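Local coordinates for protein intracellular exo-alpha-(1->5)-L-arabinofuranosidase (Bifidobacterium longum, PDB 2Y2W) that hydrolyses terminal alpha-(1->5)-L-arabinofuranosyl bonds of branched and debranched arabinans, and is also active on wheat arabinoxylan, in plant cell wall degradation, at residues 60-65 with 160-165; 239-242 with 247-250; 253-256 with 262-265; 311-316 with 336-341; 319-324 with 399-404. All blocks are in the same frame, centred on the assembly; numbering follows the deposited sequence.

Contact 1 of 5, residues 60-65 with 160-165; sequences PPRLFG and GTEIML
The guanidinium of Arg62 receives the carboxylate of Glu162 at its edge, not over a face. Glu162 CD lies in the guanidinium plane, on the side where NE and NH2 point. The two flat groups are turned 49° against each other, so the pair is not coplanar. Arg62 grips side-on with two nitrogens, one to each oxygen. Arg62 NH2 meets Glu162 OE2 at 2.8 Å, close to the guanidinium plane and on the syn lone pair of that oxygen. Arg62 NE reaches Glu162 OE1 at 3.2 Å, on its syn side but well out of the carboxylate plane. A second bond from Arg62 NE, to Glu162 OE2 at 3.3 Å, is weak. The Glu162 chain is stretched out, with CG anti to the backbone N (chi1 -173°), and this carries the carboxylate across to the arginine. The fold is a (beta/alpha)8 barrel. Residues 60-65 lead into its first strand, 65-67, and Glu162 opens the third, 162-167. The salt bridge therefore spans the N-terminal end of the barrel, the end away from the annotated sites. Strand 107-110 lies between these two, and its neighbour Thr106 shares backbone hydrogen bonds with Phe64 and with Glu162. Arg62 NH2 has a second acid partner, Glu249 at the start of the fifth strand. With a leucine in place of Arg62, Glu162 and Glu249 would probably be left without the positive charge they share. The arginine also touches Met209 of the fourth strand and Ser404 of the eighth.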
# COMPACT_ATOMS: atom_id res chain seq x y z
N PRO D 60 29.83 5.72 -23.38
CA PRO D 60 28.80 4.69 -23.32
C PRO D 60 27.81 4.81 -24.48
O PRO D 60 27.39 5.92 -24.81
CB PRO D 60 28.10 4.97 -21.98
CG PRO D 60 28.33 6.42 -21.74
CD PRO D 60 29.65 6.76 -22.35
N PRO D 61 27.48 3.68 -25.13
CA PRO D 61 26.48 3.69 -26.20
C PRO D 61 25.07 4.09 -25.75
O PRO D 61 24.26 4.51 -26.58
CB PRO D 61 26.48 2.23 -26.69
CG PRO D 61 27.84 1.74 -26.36
CD PRO D 61 28.19 2.39 -25.06
N ARG D 62 24.79 3.96 -24.45
CA ARG D 62 23.46 4.28 -23.90
C ARG D 62 23.22 5.78 -23.77
O ARG D 62 22.08 6.21 -23.53
CB ARG D 62 23.25 3.61 -22.55
CG ARG D 62 22.92 2.13 -22.62
CD ARG D 62 22.15 1.71 -21.39
NE ARG D 62 21.98 0.26 -21.32
CZ ARG D 62 22.55 -0.52 -20.41
NH1 ARG D 62 23.34 -0.00 -19.47
NH2 ARG D 62 22.33 -1.83 -20.43
N LEU D 63 24.28 6.57 -23.93
CA LEU D 63 24.18 8.02 -23.90
C LEU D 63 23.33 8.55 -25.07
O LEU D 63 22.78 9.65 -25.00
CB LEU D 63 25.57 8.66 -23.92
CG LEU D 63 25.73 10.03 -23.26
CD1 LEU D 63 25.61 9.92 -21.75
CD2 LEU D 63 27.06 10.65 -23.64
N PHE D 64 23.23 7.76 -26.13
CA PHE D 64 22.45 8.13 -27.30
C PHE D 64 21.11 7.40 -27.35
O PHE D 64 20.65 6.97 -28.41
CB PHE D 64 23.27 7.91 -28.58
CG PHE D 64 24.62 8.56 -28.55
CD1 PHE D 64 24.75 9.95 -28.57
CD2 PHE D 64 25.77 7.78 -28.48
CE1 PHE D 64 26.00 10.55 -28.53
CE2 PHE D 64 27.03 8.38 -28.44
CZ PHE D 64 27.14 9.77 -28.46
N GLY D 65 20.48 7.27 -26.19
CA GLY D 65 19.17 6.66 -26.09
C GLY D 65 18.04 7.66 -26.25
O GLY D 65 18.26 8.87 -26.15
N GLY D 160 16.65 -2.47 -33.77
CA GLY D 160 17.96 -2.87 -33.28
C GLY D 160 18.30 -2.16 -31.98
O GLY D 160 19.47 -2.09 -31.58
N THR D 161 17.27 -1.62 -31.32
CA THR D 161 17.44 -0.86 -30.09
C THR D 161 17.17 -1.72 -28.86
O THR D 161 16.32 -2.61 -28.90
CB THR D 161 16.52 0.38 -30.05
OG1 THR D 161 15.18 -0.01 -30.39
CG2 THR D 161 16.99 1.45 -31.02
N GLU D 162 17.89 -1.43 -27.79
CA GLU D 162 17.66 -2.01 -26.47
C GLU D 162 16.41 -1.38 -25.85
O GLU D 162 16.07 -0.24 -26.16
CB GLU D 162 18.88 -1.73 -25.60
CG GLU D 162 18.91 -2.40 -24.23
CD GLU D 162 20.13 -1.99 -23.41
OE1 GLU D 162 21.02 -1.30 -23.95
OE2 GLU D 162 20.20 -2.37 -22.22
N ILE D 163 15.73 -2.13 -24.98
CA ILE D 163 14.54 -1.63 -24.29
C ILE D 163 14.85 -1.25 -22.84
O ILE D 163 15.48 -2.02 -22.11
CB ILE D 163 13.37 -2.66 -24.30
CG1 ILE D 163 12.96 -2.99 -25.73
CG2 ILE D 163 12.17 -2.13 -23.51
CD1 ILE D 163 12.00 -4.15 -25.85
N MET D 164 14.39 -0.07 -22.44
CA MET D 164 14.46 0.37 -21.05
C MET D 164 13.03 0.41 -20.49
O MET D 164 12.29 1.37 -20.72
CB MET D 164 15.14 1.73 -20.96
CG MET D 164 15.63 2.09 -19.57
SD MET D 164 15.93 3.86 -19.37
CE MET D 164 17.35 4.11 -20.43
N LEU D 165 12.66 -0.64 -19.77
CA LEU D 165 11.26 -0.82 -19.37
C LEU D 165 10.95 -0.19 -18.02
O LEU D 165 11.58 -0.51 -17.01
CB LEU D 165 10.88 -2.31 -19.38
CG LEU D 165 9.40 -2.69 -19.34
CD1 LEU D 165 8.58 -1.89 -20.35
CD2 LEU D 165 9.24 -4.18 -19.60

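Contact 2 of 5, residues 239-242 with 247-250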
# COMPACT_ATOMS: atom_id res chain seq x y z
N HIS D 239 15.30 -4.91 -4.74
CA HIS D 239 15.81 -6.14 -4.13
C HIS D 239 15.17 -7.39 -4.74
O HIS D 239 15.88 -8.32 -5.14
CB HIS D 239 15.60 -6.14 -2.62
CG HIS D 239 15.70 -7.50 -2.00
ND1 HIS D 239 14.60 -8.23 -1.61
CD2 HIS D 239 16.78 -8.28 -1.75
CE1 HIS D 239 14.99 -9.39 -1.12
NE2 HIS D 239 16.31 -9.45 -1.20
N ALA D 240 13.84 -7.40 -4.80
CA ALA D 240 13.08 -8.53 -5.31
C ALA D 240 13.37 -8.83 -6.77
O ALA D 240 13.51 -9.99 -7.16
CB ALA D 240 11.59 -8.31 -5.10
N MET D 241 13.49 -7.78 -7.58
CA MET D 241 13.82 -7.96 -8.99
C MET D 241 15.23 -8.52 -9.19
O MET D 241 15.41 -9.47 -9.95
CB MET D 241 13.59 -6.68 -9.79
CG MET D 241 12.12 -6.43 -10.09
SD MET D 241 11.82 -4.87 -10.92
CE MET D 241 12.53 -5.18 -12.53
N LYS D 242 16.21 -7.94 -8.50
CA LYS D 242 17.59 -8.45 -8.57
C LYS D 242 17.73 -9.85 -7.97
O LYS D 242 18.65 -10.59 -8.32
CB LYS D 242 18.60 -7.49 -7.94
CG LYS D 242 19.27 -6.55 -8.95
CD LYS D 242 20.44 -5.77 -8.35
CE LYS D 242 21.72 -6.61 -8.30
NZ LYS D 242 22.81 -5.91 -7.55
N GLY D 247 21.50 -10.15 -13.19
CA GLY D 247 21.97 -9.35 -14.32
C GLY D 247 21.20 -8.09 -14.64
O GLY D 247 21.56 -7.36 -15.57
N LEU D 248 20.15 -7.81 -13.87
CA LEU D 248 19.33 -6.62 -14.08
C LEU D 248 20.07 -5.35 -13.69
O LEU D 248 20.90 -5.36 -12.78
CB LEU D 248 18.02 -6.70 -13.31
CG LEU D 248 16.92 -7.68 -13.74
CD1 LEU D 248 15.67 -7.42 -12.91
CD2 LEU D 248 16.60 -7.60 -15.23
N GLU D 249 19.76 -4.26 -14.38
CA GLU D 249 20.30 -2.94 -14.07
C GLU D 249 19.14 -2.00 -13.78
O GLU D 249 18.37 -1.65 -14.68
CB GLU D 249 21.18 -2.44 -15.22
CG GLU D 249 22.32 -3.40 -15.57
CD GLU D 249 23.16 -2.94 -16.75
OE1 GLU D 249 22.61 -2.36 -17.71
OE2 GLU D 249 24.40 -3.17 -16.71
N LEU D 250 19.01 -1.58 -12.52
CA LEU D 250 17.80 -0.93 -12.04
C LEU D 250 17.95 0.56 -11.76
O LEU D 250 18.92 1.00 -11.14
CB LEU D 250 17.28 -1.65 -10.79
CG LEU D 250 17.04 -3.16 -10.97
CD1 LEU D 250 16.81 -3.83 -9.62
CD2 LEU D 250 15.88 -3.44 -11.92
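Met241 and Lys242 carry the contact of 239-242 with Leu248 and Leu250. His239 and Ala240, which come first, point away from the strand. The His239 ring meets His224 of the second subunit edge-to-face. Ala240 packs on Leu137 of that subunit and on Leu174 and Leu178 of helix 174-185. Met241 reaches deep into 247-250. Met241 CB lies 3.8 Å from Leu248 CD1, and the two side chains cross at about a right angle. The chain then runs out to the sulfur and bends there (chi3 70°). The bend turns the methyl CE toward the strand. Met241 CE comes to rest 3.8 Å from Leu250 CD2 and 3.9 Å from Leu248 CD1, so one methyl touches both leucines. Leu248 CD1 also sits against the backbone, 3.6 Å from Met241 O. This branch of Leu248 thus meets the helix at both ends of the methionine side chain and at its carbonyl. Lys242 contributes its aliphatic part: Lys242 CG packs 3.7 Å from Leu250 CD1, on the other branch of that leucine from the one Met241 uses. No hydrogen bond crosses the contact. The contact closes the second half of a beta-alpha-beta unit of the barrel, made of strand 209-212, helix 227-244 and strand 249-252. Trp210 of strand 209-212 touches Met241, Leu248 and Leu250 together. Helix 174-185 packs beside Met241 through Leu178 and Leu181, and strand 280-287 pairs with Leu250 through Phe280.

Contact 3 of 5, residues 253-256 with 262-265; sequences CGSS and TFGT
Ser255 OG lies beside its backbone N (chi1 -70°), and Phe263 has CG anti to the backbone N (chi1 -172°). These two settings bring the serine to the rim of the phenyl ring. Both residues belong to one beta-alpha loop of the (beta/alpha)8 barrel, between strand 249-252 and helix 265-274. The loop folds back on itself here, on the catalytic side of the barrel. The side chain of Ser255 is about 8 Å from that of Glu215, the probable acid/base. Ser255 CB lies in the plane of the Phe263 ring, at its edge, 3.6 Å from Phe263 CD1. No hydrogen bond crosses between the segments. The hydroxyl of Ser255 is instead bonded to Glu267 in the first turn of the helix. Glu267 also makes a weak bond to the N of Gly264, the N-cap residue, so one carboxylate serves the loop at two points. Gly264 has a positive phi (83°), a backbone shape glycine adopts easily. Beyond Ser255, the ring meets Phe313 of helix 307-327 edge-to-face and touches Thr316. Thr265 OG1 turns back to make a weak bond of 3.2 Å to Thr262 O. Ser255 OG stands 3.4 Å from Phe263 CD1.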
# COMPACT_ATOMS: atom_id res chain seq x y z
N CYS D 253 14.03 6.60 -9.36
CA CYS D 253 13.61 7.96 -9.67
C CYS D 253 14.43 8.96 -8.87
O CYS D 253 14.59 8.81 -7.65
CB CYS D 253 12.12 8.17 -9.35
SG CYS D 253 10.96 7.13 -10.26
N GLY D 254 14.97 9.96 -9.55
CA GLY D 254 15.65 11.06 -8.90
C GLY D 254 14.72 12.25 -8.90
O GLY D 254 13.53 12.11 -8.63
N SER D 255 15.27 13.42 -9.20
CA SER D 255 14.47 14.63 -9.31
C SER D 255 13.93 14.82 -10.73
O SER D 255 14.58 14.45 -11.72
CB SER D 255 15.26 15.86 -8.86
OG SER D 255 15.49 15.83 -7.46
N SER D 256 12.73 15.39 -10.81
CA SER D 256 12.09 15.68 -12.09
C SER D 256 12.65 16.96 -12.71
O SER D 256 12.30 17.32 -13.84
CB SER D 256 10.58 15.80 -11.92
OG SER D 256 10.04 14.57 -11.46
N THR D 262 12.69 19.36 -3.47
CA THR D 262 13.27 18.16 -2.88
C THR D 262 14.60 17.76 -3.55
O THR D 262 15.15 16.68 -3.28
CB THR D 262 12.25 16.99 -2.89
OG1 THR D 262 12.76 15.89 -2.14
CG2 THR D 262 11.93 16.54 -4.33
N PHE D 263 15.11 18.63 -4.42
CA PHE D 263 16.36 18.38 -5.17
C PHE D 263 17.54 18.11 -4.24
O PHE D 263 17.74 18.80 -3.24
CB PHE D 263 16.66 19.56 -6.10
CG PHE D 263 17.81 19.31 -7.04
CD1 PHE D 263 17.74 18.30 -8.00
CD2 PHE D 263 18.95 20.11 -6.99
CE1 PHE D 263 18.80 18.08 -8.88
CE2 PHE D 263 20.01 19.90 -7.87
CZ PHE D 263 19.93 18.88 -8.81
N GLY D 264 18.32 17.09 -4.59
CA GLY D 264 19.47 16.68 -3.79
C GLY D 264 19.09 15.77 -2.63
O GLY D 264 19.58 14.64 -2.54
N THR D 265 18.20 16.26 -1.76
CA THR D 265 17.77 15.52 -0.57
C THR D 265 16.91 14.29 -0.90
O THR D 265 16.90 13.31 -0.15
CB THR D 265 17.02 16.42 0.43
OG1 THR D 265 16.01 17.17 -0.26
CG2 THR D 265 17.98 17.39 1.10

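Contact 4 of 5, residues 311-316 with 336-341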
# COMPACT_ATOMS: atom_id res chain seq x y z
N THR D 311 25.20 21.02 -15.82
CA THR D 311 26.49 20.82 -15.16
C THR D 311 26.33 20.78 -13.63
O THR D 311 26.82 19.86 -12.98
CB THR D 311 27.52 21.91 -15.58
OG1 THR D 311 27.68 21.88 -17.01
CG2 THR D 311 28.88 21.67 -14.93
N LYS D 312 25.64 21.77 -13.08
CA LYS D 312 25.29 21.79 -11.66
C LYS D 312 24.43 20.59 -11.27
O LYS D 312 24.66 19.97 -10.23
CB LYS D 312 24.59 23.10 -11.28
CG LYS D 312 25.50 24.11 -10.62
CD LYS D 312 24.76 25.40 -10.29
CE LYS D 312 25.43 26.16 -9.14
NZ LYS D 312 26.87 26.49 -9.39
N PHE D 313 23.44 20.28 -12.11
CA PHE D 313 22.57 19.12 -11.95
C PHE D 313 23.40 17.85 -11.75
O PHE D 313 23.21 17.11 -10.79
CB PHE D 313 21.67 18.97 -13.18
CG PHE D 313 20.35 18.29 -12.91
CD1 PHE D 313 20.28 17.09 -12.20
CD2 PHE D 313 19.17 18.85 -13.39
CE1 PHE D 313 19.05 16.47 -11.97
CE2 PHE D 313 17.94 18.24 -13.16
CZ PHE D 313 17.88 17.05 -12.45
N ILE D 314 24.34 17.61 -12.68
CA ILE D 314 25.23 16.46 -12.64
C ILE D 314 26.07 16.44 -11.36
O ILE D 314 26.17 15.41 -10.69
CB ILE D 314 26.13 16.38 -13.91
CG1 ILE D 314 25.29 15.98 -15.12
CG2 ILE D 314 27.29 15.40 -13.71
CD1 ILE D 314 25.86 16.43 -16.46
N ALA D 315 26.64 17.59 -11.01
CA ALA D 315 27.49 17.72 -9.82
C ALA D 315 26.74 17.37 -8.53
O ALA D 315 27.25 16.63 -7.70
CB ALA D 315 28.08 19.12 -9.73
N THR D 316 25.52 17.90 -8.40
CA THR D 316 24.72 17.75 -7.19
C THR D 316 24.20 16.32 -7.01
O THR D 316 24.22 15.78 -5.90
CB THR D 316 23.53 18.74 -7.17
OG1 THR D 316 23.98 20.04 -7.58
CG2 THR D 316 22.92 18.85 -5.78
N LEU D 336 24.72 7.78 -13.25
CA LEU D 336 23.62 8.70 -13.53
C LEU D 336 22.93 8.34 -14.83
O LEU D 336 23.58 7.95 -15.81
CB LEU D 336 24.12 10.14 -13.58
CG LEU D 336 24.09 11.00 -12.31
CD1 LEU D 336 24.83 10.35 -11.13
CD2 LEU D 336 24.66 12.38 -12.60
N SER D 337 21.60 8.46 -14.83
CA SER D 337 20.79 8.19 -16.01
C SER D 337 19.91 9.38 -16.36
O SER D 337 18.84 9.56 -15.78
CB SER D 337 19.94 6.94 -15.79
OG SER D 337 19.19 6.61 -16.96
N PHE D 338 20.37 10.20 -17.30
CA PHE D 338 19.60 11.35 -17.79
C PHE D 338 18.48 10.89 -18.72
O PHE D 338 18.46 11.24 -19.91
CB PHE D 338 20.52 12.35 -18.48
CG PHE D 338 20.82 13.57 -17.66
CD1 PHE D 338 21.85 13.57 -16.73
CD2 PHE D 338 20.06 14.73 -17.82
CE1 PHE D 338 22.12 14.70 -15.97
CE2 PHE D 338 20.32 15.87 -17.07
CZ PHE D 338 21.35 15.85 -16.14
N ASP D 339 17.54 10.14 -18.17
CA ASP D 339 16.53 9.44 -18.97
C ASP D 339 15.38 10.32 -19.49
O ASP D 339 14.53 9.85 -20.24
CB ASP D 339 16.00 8.19 -18.26
CG ASP D 339 15.51 8.46 -16.85
OD1 ASP D 339 15.42 9.64 -16.43
OD2 ASP D 339 15.19 7.47 -16.14
N GLU D 340 15.38 11.59 -19.09
CA GLU D 340 14.50 12.59 -19.70
C GLU D 340 15.22 13.93 -19.81
O GLU D 340 15.37 14.65 -18.83
CB GLU D 340 13.18 12.73 -18.92
CG GLU D 340 12.14 11.67 -19.28
CD GLU D 340 10.77 11.95 -18.68
OE1 GLU D 340 10.35 13.13 -18.62
OE2 GLU D 340 10.10 10.98 -18.27
N TRP D 341 15.69 14.25 -21.02
CA TRP D 341 16.34 15.53 -21.28
C TRP D 341 15.91 16.09 -22.63
O TRP D 341 15.39 15.37 -23.48
CB TRP D 341 17.87 15.40 -21.19
CG TRP D 341 18.51 14.65 -22.32
CD1 TRP D 341 18.73 13.30 -22.39
CD2 TRP D 341 19.02 15.20 -23.54
NE1 TRP D 341 19.35 12.98 -23.57
CE2 TRP D 341 19.54 14.12 -24.30
CE3 TRP D 341 19.10 16.50 -24.07
CZ2 TRP D 341 20.12 14.31 -25.56
CZ3 TRP D 341 19.67 16.68 -25.32
CH2 TRP D 341 20.18 15.58 -26.05
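On helix 307-327, which faces strand 335-341 through Phe313 and Ile314, Lys312 O accepts two bonds from Thr316. Thr316 OG1 gives the shorter, 2.7 Å to Lys312 O, from 41° above the carbonyl plane. Thr316 N gives the regular helix bond. One turn of the helix is tied twice in this way. No hydrogen bond crosses the contact, and the side chains that meet are apolar. Phe338 sends its edge toward the face of Phe313, a T-shaped pair with centroids 5.5 Å apart and planes at 60°. Phe338 CZ is the leading atom, 4.2 Å from Phe313 CG. Ile314 comes in beside it, with Ile314 CG1 3.5 Å from Phe338 CE1. Its other branch, Ile314 CG2, meets Leu336 CD2 at 4.2 Å. With an alanine here in place of Ile314, CG1, CG2 and CD1 are gone, and Phe338 CE1 and Leu336 CD2 would probably lose their packing partner. The helix follows the sixth barrel strand and leads to the seventh, 335-341. Glu340, the probable nucleophile, lies two residues after Phe338, where the chain turns a corner. Its oxygens are held by Tyr286 and Arg109. The contact itself relies on apolar fit and the ring pair.

Contact 5 of 5, residues 319-324 with 399-404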
# COMPACT_ATOMS: atom_id res chain seq x y z
N ASP D 319 27.15 13.94 -6.18
CA ASP D 319 27.52 14.11 -4.78
C ASP D 319 26.54 13.39 -3.86
O ASP D 319 26.94 12.78 -2.86
CB ASP D 319 27.59 15.60 -4.44
CG ASP D 319 28.02 15.86 -3.01
OD1 ASP D 319 29.15 15.48 -2.65
OD2 ASP D 319 27.22 16.46 -2.26
N ALA D 320 25.26 13.45 -4.21
CA ALA D 320 24.20 12.73 -3.51
C ALA D 320 24.37 11.22 -3.65
O ALA D 320 24.18 10.47 -2.69
CB ALA D 320 22.84 13.17 -4.01
N ALA D 321 24.73 10.78 -4.86
CA ALA D 321 25.00 9.37 -5.14
C ALA D 321 26.27 8.88 -4.44
O ALA D 321 26.33 7.73 -4.00
CB ALA D 321 25.09 9.14 -6.64
N ASP D 322 27.27 9.76 -4.34
CA ASP D 322 28.53 9.45 -3.65
C ASP D 322 28.33 9.24 -2.16
O ASP D 322 28.87 8.29 -1.59
CB ASP D 322 29.56 10.56 -3.87
CG ASP D 322 30.18 10.54 -5.27
OD1 ASP D 322 30.08 9.50 -5.95
OD2 ASP D 322 30.76 11.57 -5.67
N GLN D 323 27.54 10.11 -1.54
CA GLN D 323 27.28 10.04 -0.10
C GLN D 323 26.47 8.81 0.29
O GLN D 323 26.55 8.35 1.43
CB GLN D 323 26.63 11.32 0.42
CG GLN D 323 27.59 12.49 0.56
CD GLN D 323 27.24 13.40 1.73
OE1 GLN D 323 26.11 13.88 1.84
NE2 GLN D 323 28.22 13.65 2.60
N ALA D 324 25.70 8.29 -0.66
CA ALA D 324 24.92 7.07 -0.45
C ALA D 324 25.84 5.84 -0.39
O ALA D 324 25.65 4.96 0.46
CB ALA D 324 23.87 6.91 -1.53
N CYS D 399 30.47 11.95 -19.19
CA CYS D 399 30.02 10.57 -19.44
C CYS D 399 30.79 9.54 -18.62
O CYS D 399 30.70 8.34 -18.88
CB CYS D 399 30.03 10.25 -20.94
SG CYS D 399 31.64 9.89 -21.68
N ASP D 400 31.55 10.01 -17.64
CA ASP D 400 32.23 9.15 -16.68
C ASP D 400 31.27 8.74 -15.57
O ASP D 400 31.41 7.67 -14.98
CB ASP D 400 33.46 9.84 -16.09
CG ASP D 400 33.13 11.16 -15.38
OD1 ASP D 400 32.35 11.97 -15.94
OD2 ASP D 400 33.65 11.39 -14.27
N ARG D 401 30.29 9.60 -15.30
CA ARG D 401 29.30 9.35 -14.27
C ARG D 401 27.90 9.22 -14.88
O ARG D 401 27.04 8.53 -14.33
CB ARG D 401 29.33 10.44 -13.21
CG ARG D 401 28.71 10.04 -11.88
CD ARG D 401 29.51 8.95 -11.19
NE ARG D 401 28.81 8.41 -10.02
CZ ARG D 401 28.85 8.94 -8.80
NH1 ARG D 401 29.55 10.05 -8.57
NH2 ARG D 401 28.18 8.37 -7.81
N VAL D 402 27.69 9.88 -16.01
CA VAL D 402 26.45 9.74 -16.77
C VAL D 402 26.66 8.67 -17.85
O VAL D 402 27.17 8.95 -18.94
CB VAL D 402 25.99 11.08 -17.40
CG1 VAL D 402 24.70 10.90 -18.18
CG2 VAL D 402 25.82 12.14 -16.32
N ARG D 403 26.28 7.44 -17.52
CA ARG D 403 26.48 6.31 -18.42
C ARG D 403 25.24 6.01 -19.28
O ARG D 403 25.25 5.09 -20.09
CB ARG D 403 26.92 5.08 -17.64
CG ARG D 403 28.20 5.26 -16.81
CD ARG D 403 29.44 5.55 -17.66
NE ARG D 403 29.69 4.51 -18.65
CZ ARG D 403 30.72 4.51 -19.50
NH1 ARG D 403 31.61 5.49 -19.48
NH2 ARG D 403 30.86 3.52 -20.36
N SER D 404 24.18 6.80 -19.08
CA SER D 404 22.96 6.67 -19.87
C SER D 404 22.23 8.00 -19.98
O SER D 404 22.19 8.77 -19.03
CB SER D 404 22.03 5.61 -19.28
OG SER D 404 20.91 5.40 -20.12
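Asp322 OD1 takes both terminal nitrogens of Arg401. Arg401 NH1 lies 2.7 Å from Asp322 OD1, and Arg401 NH2 lies 2.9 Å from the same atom. The contact is a salt bridge, but both hydrogen bonds are weak, because the N-H directions are far from straight (126° and 122°). One oxygen sits in the fork of the guanidinium, near its plane, and the carboxylate is turned 16° from that plane. Asp322 OD2 stands further off, 3.5 Å from Arg401 NH1. The third nitrogen of the arginine, NE, is satisfied by Ile334 O. NH2 has a further hydrogen bond outside the two segments. The arginine bends at chi2, beyond a CG anti to its backbone N, and so crosses to the helix. On the way Arg401 NH2 passes 3.4 Å from Ala321 CB. In the (beta/alpha)8 barrel Arg401 stands just before the eighth strand, 402-408. Asp322 lies on helix 307-327, which precedes the seventh strand, 335-341. The arginine thus reaches past the start of strand 335-341, and Leu336 of that strand is both touched by its side chain and bonded to its backbone. Within 399-404, Arg403 NH1 donates to Cys399 O at 3.1 Å, bridging the turn before the strand. The same NH1 is also bonded to Asp58 O, next to the loop that enters the barrel. The Val402 side chain packs outward, against Ile314 of helix 307-327.

Overall arrangement
All five contacts tie together the (beta/alpha)8 barrel or its loops. Contacts 4 and 5 share helix 307-327 and neighbouring strands, and their centres are 9 Å apart. Contact 3 touches contact 4, with centres 10 Å apart, where Phe263 CE1 comes within 3.5 Å of Phe313 CE1. These two lie nearest the probable catalytic groups: contact 4 holds Glu340, the probable nucleophile, and the side chain of Phe313 is about 9 Å from those of Tyr286 and Glu215. Contacts 1, 2 and 5 lie away from the annotated sites. Contacts 1 and 2 have centres 18 Å apart, yet they meet through Arg62 NH2 and Glu249 OE1 at 2.8 Å. Contact 1 also packs on contact 5, with Leu63 against Val402.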